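Local coordinates for fatty acid multifunctional protein (atmfp2) (Arabidopsis thaliana, PDB 2WTB), which catalyses the hydration of long-chain enoyl-CoAs and the dehydrogenation of 3-hydroxyacyl-CoAs in peroxisomal fatty acid beta-oxidation during seed germination, at residues M122-R127 with W211-V215; V52-V56 with A201-V205. All coordinates share one frame. Numbering follows the deposited sequence.

Contact 1 (M122-R127 with W211-V215); sequences MACHAR and WVSSV
The indole of Trp211 turns one edge onto a face of the His125 imidazole, and the pair illustrates how a loop lies against a helix-to-strand connection through an aromatic stack, a direct hydrogen bond and bridging water. The stack is T-shaped (edge-to-face): the centroids of the imidazole and the five-membered indole ring are 4.5 Å apart, the planes meet at 73°, and Trp211 NE1 comes to 3.5 Å from His125 CD2. His125 adopts m at chi1 and Trp211 t. Near the plane of the imidazole, at its edge, Val212 O lies 3.4 Å from His125 CD2. Both ring nitrogens are hydrogen-bonded outside the two segments, NE2 to Glu99 O and ND1 to Ser105 N, consistent with a well-defined ring orientation.

Segment 122-127 leaves helix 116-123 at Met122 and Ala123, turns through Cys124 and His125, and becomes extended at Ala126 and Arg127; segment 211-215 is irregular, extended from Trp211 to Ser213 and helical in its backbone angles at Ser214 and Val215. The CA atoms of His125 and Val212, 5.6 Å apart, set the register. Ser214, with chi1 m, points toward the helix end, where its OG donates to Met122 O at 2.9 Å. Arg127 NH2 donates to the same Met122 O, also at 2.9 Å, while its NE bonds Ala121 O. A water bridges Ser214 OG and Val212 O, 2.8 Å from each. Main-chain carbonyls of the last helical turn, Ala121 O and Met122 O, are thus met by side chains from strand and loop, at a helix-to-strand connection of the crotonase fold whose helix carries the predicted nucleophile Glu119.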
ATOM      1  N   MET A 122     -13.391   6.075 -23.038  1.00 40.08           N
ATOM      2  CA  MET A 122     -14.542   6.966 -22.882  1.00 40.30           C
ATOM      3  C   MET A 122     -14.626   7.977 -24.024  1.00 49.29           C
ATOM      4  O   MET A 122     -15.703   8.482 -24.337  1.00 54.10           O
ATOM      5  CB  MET A 122     -14.489   7.696 -21.540  1.00 36.89           C
ATOM      6  CG  MET A 122     -14.876   6.841 -20.346  1.00 40.51           C
ATOM      7  SD  MET A 122     -14.495   7.651 -18.780  1.00 44.26           S
ATOM      8  CE  MET A 122     -15.006   6.392 -17.618  1.00107.47           C
ATOM      9  N   ALA A 123     -13.484   8.266 -24.639  1.00 53.08           N
ATOM     10  CA  ALA A 123     -13.426   9.178 -25.777  1.00 45.13           C
ATOM     11  C   ALA A 123     -14.065   8.547 -27.003  1.00 51.91           C
ATOM     12  O   ALA A 123     -14.613   9.247 -27.854  1.00 52.54           O
ATOM     13  CB  ALA A 123     -11.991   9.555 -26.078  1.00 46.12           C
ATOM     14  N   CYS A 124     -13.978   7.223 -27.096  1.00 48.66           N
ATOM     15  CA  CYS A 124     -14.601   6.491 -28.191  1.00 48.89           C
ATOM     16  C   CYS A 124     -16.113   6.610 -28.107  1.00 51.34           C
ATOM     17  O   CYS A 124     -16.655   6.993 -27.073  1.00 37.37           O
ATOM     18  CB  CYS A 124     -14.187   5.019 -28.169  1.00 44.07           C
ATOM     19  SG  CYS A 124     -12.442   4.759 -28.529  1.00 52.00           S
ATOM     20  N   HIS A 125     -16.792   6.261 -29.194  1.00 46.66           N
ATOM     21  CA  HIS A 125     -18.228   6.484 -29.300  1.00 40.10           C
ATOM     22  C   HIS A 125     -19.084   5.334 -28.768  1.00 43.77           C
ATOM     23  O   HIS A 125     -20.300   5.478 -28.594  1.00 44.06           O
ATOM     24  CB  HIS A 125     -18.582   6.831 -30.744  1.00 31.04           C
ATOM     25  CG  HIS A 125     -17.850   8.031 -31.256  1.00 45.53           C
ATOM     26  ND1 HIS A 125     -16.811   7.942 -32.157  1.00 55.27           N
ATOM     27  CD2 HIS A 125     -17.985   9.345 -30.964  1.00 43.35           C
ATOM     28  CE1 HIS A 125     -16.350   9.153 -32.414  1.00 59.33           C
ATOM     29  NE2 HIS A 125     -17.044  10.022 -31.702  1.00 63.28           N
ATOM     30  N   ALA A 126     -18.439   4.203 -28.501  1.00 41.83           N
ATOM     31  CA  ALA A 126     -19.098   3.053 -27.888  1.00 41.42           C
ATOM     32  C   ALA A 126     -18.049   2.155 -27.245  1.00 46.97           C
ATOM     33  O   ALA A 126     -16.866   2.249 -27.571  1.00 49.93           O
ATOM     34  CB  ALA A 126     -19.903   2.283 -28.921  1.00 32.81           C
ATOM     35  N   ARG A 127     -18.472   1.282 -26.336  1.00 46.46           N
ATOM     36  CA  ARG A 127     -17.523   0.421 -25.632  1.00 43.49           C
ATOM     37  C   ARG A 127     -17.956  -1.039 -25.530  1.00 47.59           C
ATOM     38  O   ARG A 127     -19.010  -1.354 -24.977  1.00 49.97           O
ATOM     39  CB  ARG A 127     -17.226   0.985 -24.241  1.00 48.58           C
ATOM     40  CG  ARG A 127     -16.371   2.234 -24.278  1.00 42.55           C
ATOM     41  CD  ARG A 127     -16.826   3.256 -23.255  1.00 40.01           C
ATOM     42  NE  ARG A 127     -16.792   4.586 -23.844  1.00 50.66           N
ATOM     43  CZ  ARG A 127     -17.860   5.223 -24.309  1.00 48.62           C
ATOM     44  NH1 ARG A 127     -19.059   4.665 -24.227  1.00 38.81           N
ATOM     45  NH2 ARG A 127     -17.731   6.429 -24.834  1.00 70.89           N
ATOM     46  N   TRP A 211     -24.923   7.668 -32.603  1.00 55.15           N
ATOM     47  CA  TRP A 211     -23.569   8.198 -32.670  1.00 48.09           C
ATOM     48  C   TRP A 211     -23.369   9.208 -31.546  1.00 43.75           C
ATOM     49  O   TRP A 211     -23.532  10.408 -31.746  1.00 48.13           O
ATOM     50  CB  TRP A 211     -23.323   8.865 -34.021  1.00 36.95           C
ATOM     51  CG  TRP A 211     -21.881   9.181 -34.277  1.00 49.18           C
ATOM     52  CD1 TRP A 211     -20.931   9.485 -33.345  1.00 46.97           C
ATOM     53  CD2 TRP A 211     -21.227   9.244 -35.551  1.00 49.19           C
ATOM     54  NE1 TRP A 211     -19.727   9.723 -33.959  1.00 48.22           N
ATOM     55  CE2 TRP A 211     -19.882   9.585 -35.312  1.00 48.40           C
ATOM     56  CE3 TRP A 211     -21.649   9.042 -36.868  1.00 55.33           C
ATOM     57  CZ2 TRP A 211     -18.955   9.729 -36.342  1.00 52.69           C
ATOM     58  CZ3 TRP A 211     -20.726   9.187 -37.889  1.00 58.04           C
ATOM     59  CH2 TRP A 211     -19.394   9.527 -37.620  1.00 56.72           C
ATOM     60  N   VAL A 212     -23.007   8.715 -30.366  1.00 46.14           N
ATOM     61  CA  VAL A 212     -22.942   9.548 -29.170  1.00 34.77           C
ATOM     62  C   VAL A 212     -21.541  10.056 -28.826  1.00 50.47           C
ATOM     63  O   VAL A 212     -20.577   9.294 -28.829  1.00 47.29           O
ATOM     64  CB  VAL A 212     -23.489   8.785 -27.948  1.00 40.01           C
ATOM     65  CG1 VAL A 212     -23.392   9.638 -26.695  1.00 53.70           C
ATOM     66  CG2 VAL A 212     -24.922   8.347 -28.199  1.00 44.35           C
ATOM     67  N   SER A 213     -21.440  11.349 -28.527  1.00 50.91           N
ATOM     68  CA  SER A 213     -20.223  11.923 -27.957  1.00 45.06           C
ATOM     69  C   SER A 213     -20.373  12.055 -26.447  1.00 49.39           C
ATOM     70  O   SER A 213     -21.227  12.796 -25.961  1.00 66.76           O
ATOM     71  CB  SER A 213     -19.912  13.289 -28.569  1.00 47.16           C
ATOM     72  OG  SER A 213     -19.278  13.157 -29.830  1.00 58.16           O
ATOM     73  N   SER A 214     -19.534  11.336 -25.711  1.00 43.51           N
ATOM     74  CA  SER A 214     -19.610  11.296 -24.256  1.00 43.43           C
ATOM     75  C   SER A 214     -19.405  12.666 -23.611  1.00 56.89           C
ATOM     76  O   SER A 214     -20.024  12.981 -22.594  1.00 64.12           O
ATOM     77  CB  SER A 214     -18.576  10.311 -23.703  1.00 47.60           C
ATOM     78  OG  SER A 214     -18.550   9.119 -24.470  1.00 50.76           O
ATOM     79  N   VAL A 215     -18.535  13.475 -24.204  1.00 52.27           N
ATOM     80  CA  VAL A 215     -18.125  14.730 -23.585  1.00 52.21           C
ATOM     81  C   VAL A 215     -19.244  15.771 -23.575  1.00 47.02           C
ATOM     82  O   VAL A 215     -19.287  16.633 -22.697  1.00 59.09           O
ATOM     83  CB  VAL A 215     -16.869  15.318 -24.264  1.00 51.74           C
ATOM     84  CG1 VAL A 215     -17.264  16.263 -25.390  1.00 45.62           C
ATOM     85  CG2 VAL A 215     -16.010  16.044 -23.243  1.00 60.60           C
TER
HETATM   86  O   HOH W   1     -20.313   8.044 -26.330  1.00 45.48           O

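Contact 2 (V52-V56 with A201-V205); sequences VKAIV and ALDIV
Apolar contact between small side chains sets the spacing here, a case of a helix lying close against a sheet because alanines face each other. Ala54 CB and Ala201 CB, each directed toward the opposite segment, meet at 3.8 Å, and their CA atoms, 6.1 Å apart, mark the register. Val56, with chi1 t, brings CG2 to 4.2 Å from Ala201 CB. One helical turn later Val205, also t at chi1, places CG2 4.2 Å from Ala54 CB, so that Ala54 is met by residues i and i+4 of the helix.

Contacts around this centre involve the backbone and the aliphatic part of a lysine. Val205 CG2 lies 3.7 Å from Lys53 O, and Leu202 (m at chi1, t at chi2) sets CD2 4.0 Å from Lys53 CB. The Lys53 chain runs on, m at chi1 and then all t, to an exposed end. No hydrogen bond joins the segments.

Backbone bonds remain within each element or its own layer. Val205 N donates to Ala201 O at 3.3 Å in the helix, while strand 54-59 pairs with neighbours on both flanks, Ala54 with Ala19 and Ile55 with Val106. Strand 54-56 is extended, following a turn in the chain at Lys53, and helix 201-205 passes it at 8.6 Å between axes, their directions 155° apart and so nearly antiparallel. Ile55 points away from the helix, onto Tyr43 and Ala46 of helix 33-46. Helices 193-205 and 33-46 thus cover opposite faces of the sheet, the layered alpha/beta packing of the crotonase-like spiral core.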
ATOM      1  N   VAL A  52     -11.319   3.567 -45.520  1.00 53.96           N
ATOM      2  CA  VAL A  52     -11.637   3.479 -44.099  1.00 57.52           C
ATOM      3  C   VAL A  52     -12.997   4.109 -43.801  1.00 63.01           C
ATOM      4  O   VAL A  52     -13.283   5.222 -44.243  1.00 70.96           O
ATOM      5  CB  VAL A  52     -10.554   4.156 -43.243  1.00 54.75           C
ATOM      6  CG1 VAL A  52     -10.939   4.128 -41.773  1.00 52.04           C
ATOM      7  CG2 VAL A  52      -9.214   3.480 -43.464  1.00 53.02           C
ATOM      8  N   LYS A  53     -13.831   3.390 -43.056  1.00 61.97           N
ATOM      9  CA  LYS A  53     -15.169   3.868 -42.714  1.00 56.26           C
ATOM     10  C   LYS A  53     -15.274   4.231 -41.238  1.00 57.52           C
ATOM     11  O   LYS A  53     -15.939   5.198 -40.868  1.00 61.98           O
ATOM     12  CB  LYS A  53     -16.221   2.808 -43.051  1.00 49.05           C
ATOM     13  CG  LYS A  53     -16.334   2.472 -44.527  1.00 55.94           C
ATOM     14  CD  LYS A  53     -17.467   1.486 -44.768  1.00 56.47           C
ATOM     15  CE  LYS A  53     -17.608   1.142 -46.239  1.00 55.67           C
ATOM     16  NZ  LYS A  53     -18.698   0.150 -46.452  1.00 61.64           N
ATOM     17  N   ALA A  54     -14.619   3.442 -40.395  1.00 54.55           N
ATOM     18  CA  ALA A  54     -14.639   3.671 -38.957  1.00 44.67           C
ATOM     19  C   ALA A  54     -13.356   3.144 -38.323  1.00 54.60           C
ATOM     20  O   ALA A  54     -12.481   2.628 -39.016  1.00 63.95           O
ATOM     21  CB  ALA A  54     -15.858   3.009 -38.332  1.00 35.49           C
ATOM     22  N   ILE A  55     -13.249   3.278 -37.007  1.00 48.99           N
ATOM     23  CA  ILE A  55     -12.056   2.847 -36.293  1.00 44.69           C
ATOM     24  C   ILE A  55     -12.424   2.016 -35.071  1.00 49.39           C
ATOM     25  O   ILE A  55     -13.434   2.265 -34.417  1.00 55.09           O
ATOM     26  CB  ILE A  55     -11.196   4.049 -35.838  1.00 47.73           C
ATOM     27  CG1 ILE A  55     -10.575   4.762 -37.041  1.00 55.17           C
ATOM     28  CG2 ILE A  55     -10.111   3.606 -34.873  1.00 38.36           C
ATOM     29  CD1 ILE A  55     -11.459   5.828 -37.649  1.00 61.98           C
ATOM     30  N   VAL A  56     -11.602   1.016 -34.777  1.00 47.03           N
ATOM     31  CA  VAL A  56     -11.749   0.242 -33.557  1.00 40.28           C
ATOM     32  C   VAL A  56     -10.415   0.244 -32.826  1.00 39.26           C
ATOM     33  O   VAL A  56      -9.361   0.173 -33.453  1.00 45.99           O
ATOM     34  CB  VAL A  56     -12.197  -1.202 -33.854  1.00 38.66           C
ATOM     35  CG1 VAL A  56     -12.104  -2.063 -32.603  1.00 32.41           C
ATOM     36  CG2 VAL A  56     -13.615  -1.207 -34.410  1.00 40.38           C
ATOM     37  N   ALA A 201     -19.208  -0.605 -34.913  1.00 41.39           N
ATOM     38  CA  ALA A 201     -18.703   0.582 -35.596  1.00 39.16           C
ATOM     39  C   ALA A 201     -19.434   0.864 -36.907  1.00 49.34           C
ATOM     40  O   ALA A 201     -19.745   2.013 -37.215  1.00 49.14           O
ATOM     41  CB  ALA A 201     -17.210   0.458 -35.835  1.00 30.13           C
ATOM     42  N   LEU A 202     -19.706  -0.185 -37.677  1.00 52.32           N
ATOM     43  CA  LEU A 202     -20.413  -0.021 -38.946  1.00 50.88           C
ATOM     44  C   LEU A 202     -21.909   0.175 -38.730  1.00 53.49           C
ATOM     45  O   LEU A 202     -22.605   0.694 -39.601  1.00 60.70           O
ATOM     46  CB  LEU A 202     -20.149  -1.198 -39.890  1.00 54.26           C
ATOM     47  CG  LEU A 202     -18.745  -1.273 -40.495  1.00 50.08           C
ATOM     48  CD1 LEU A 202     -18.734  -2.186 -41.710  1.00 54.49           C
ATOM     49  CD2 LEU A 202     -18.255   0.112 -40.877  1.00 51.71           C
ATOM     50  N   ASP A 203     -22.401  -0.246 -37.569  1.00 54.74           N
ATOM     51  CA  ASP A 203     -23.778   0.034 -37.184  1.00 53.18           C
ATOM     52  C   ASP A 203     -23.982   1.541 -37.043  1.00 48.61           C
ATOM     53  O   ASP A 203     -24.989   2.089 -37.489  1.00 47.02           O
ATOM     54  CB  ASP A 203     -24.127  -0.668 -35.869  1.00 64.36           C
ATOM     55  CG  ASP A 203     -24.593  -2.099 -36.073  1.00 67.04           C
ATOM     56  OD1 ASP A 203     -24.998  -2.440 -37.205  1.00 54.46           O
ATOM     57  OD2 ASP A 203     -24.564  -2.880 -35.097  1.00 74.19           O
ATOM     58  N   ILE A 204     -23.012   2.204 -36.421  1.00 43.22           N
ATOM     59  CA  ILE A 204     -23.067   3.647 -36.231  1.00 42.38           C
ATOM     60  C   ILE A 204     -22.998   4.372 -37.570  1.00 48.46           C
ATOM     61  O   ILE A 204     -23.766   5.297 -37.825  1.00 56.64           O
ATOM     62  CB  ILE A 204     -21.926   4.137 -35.324  1.00 41.26           C
ATOM     63  CG1 ILE A 204     -22.058   3.533 -33.923  1.00 42.21           C
ATOM     64  CG2 ILE A 204     -21.909   5.655 -35.257  1.00 41.28           C
ATOM     65  CD1 ILE A 204     -20.896   3.867 -33.003  1.00 35.12           C
ATOM     66  N   VAL A 205     -22.072   3.945 -38.422  1.00 51.41           N
ATOM     67  CA  VAL A 205     -21.942   4.511 -39.758  1.00 44.86           C
ATOM     68  C   VAL A 205     -23.242   4.363 -40.545  1.00 53.08           C
ATOM     69  O   VAL A 205     -23.584   5.218 -41.363  1.00 65.38           O
ATOM     70  CB  VAL A 205     -20.799   3.837 -40.543  1.00 39.71           C
ATOM     71  CG1 VAL A 205     -20.925   4.132 -42.026  1.00 42.07           C
ATOM     72  CG2 VAL A 205     -19.449   4.290 -40.012  1.00 33.83           C
TER

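Both contacts belong to the enoyl-CoA hydratase/isomerase region and draw on the same six-stranded sheet, with their centres about 13 Å apart. Strand 105-109 separates their two strands, 54-59 and 126-129. Along the chain the segments alternate, 52-56, 122-127, 201-205, 211-215, so the two pairings cross. Helix 193-205 and the loop that follows it therefore return in turn to strand 54-59 (contact 2) and to the junction of helix 116-123 with strand 126-129 (contact 1). The contacts touch directly where Trp211 CG packs 3.7 Å from Ile204 CG2. Only contact 1 lies near the predicted hydratase site; contact 2 joins helix to sheet away from it.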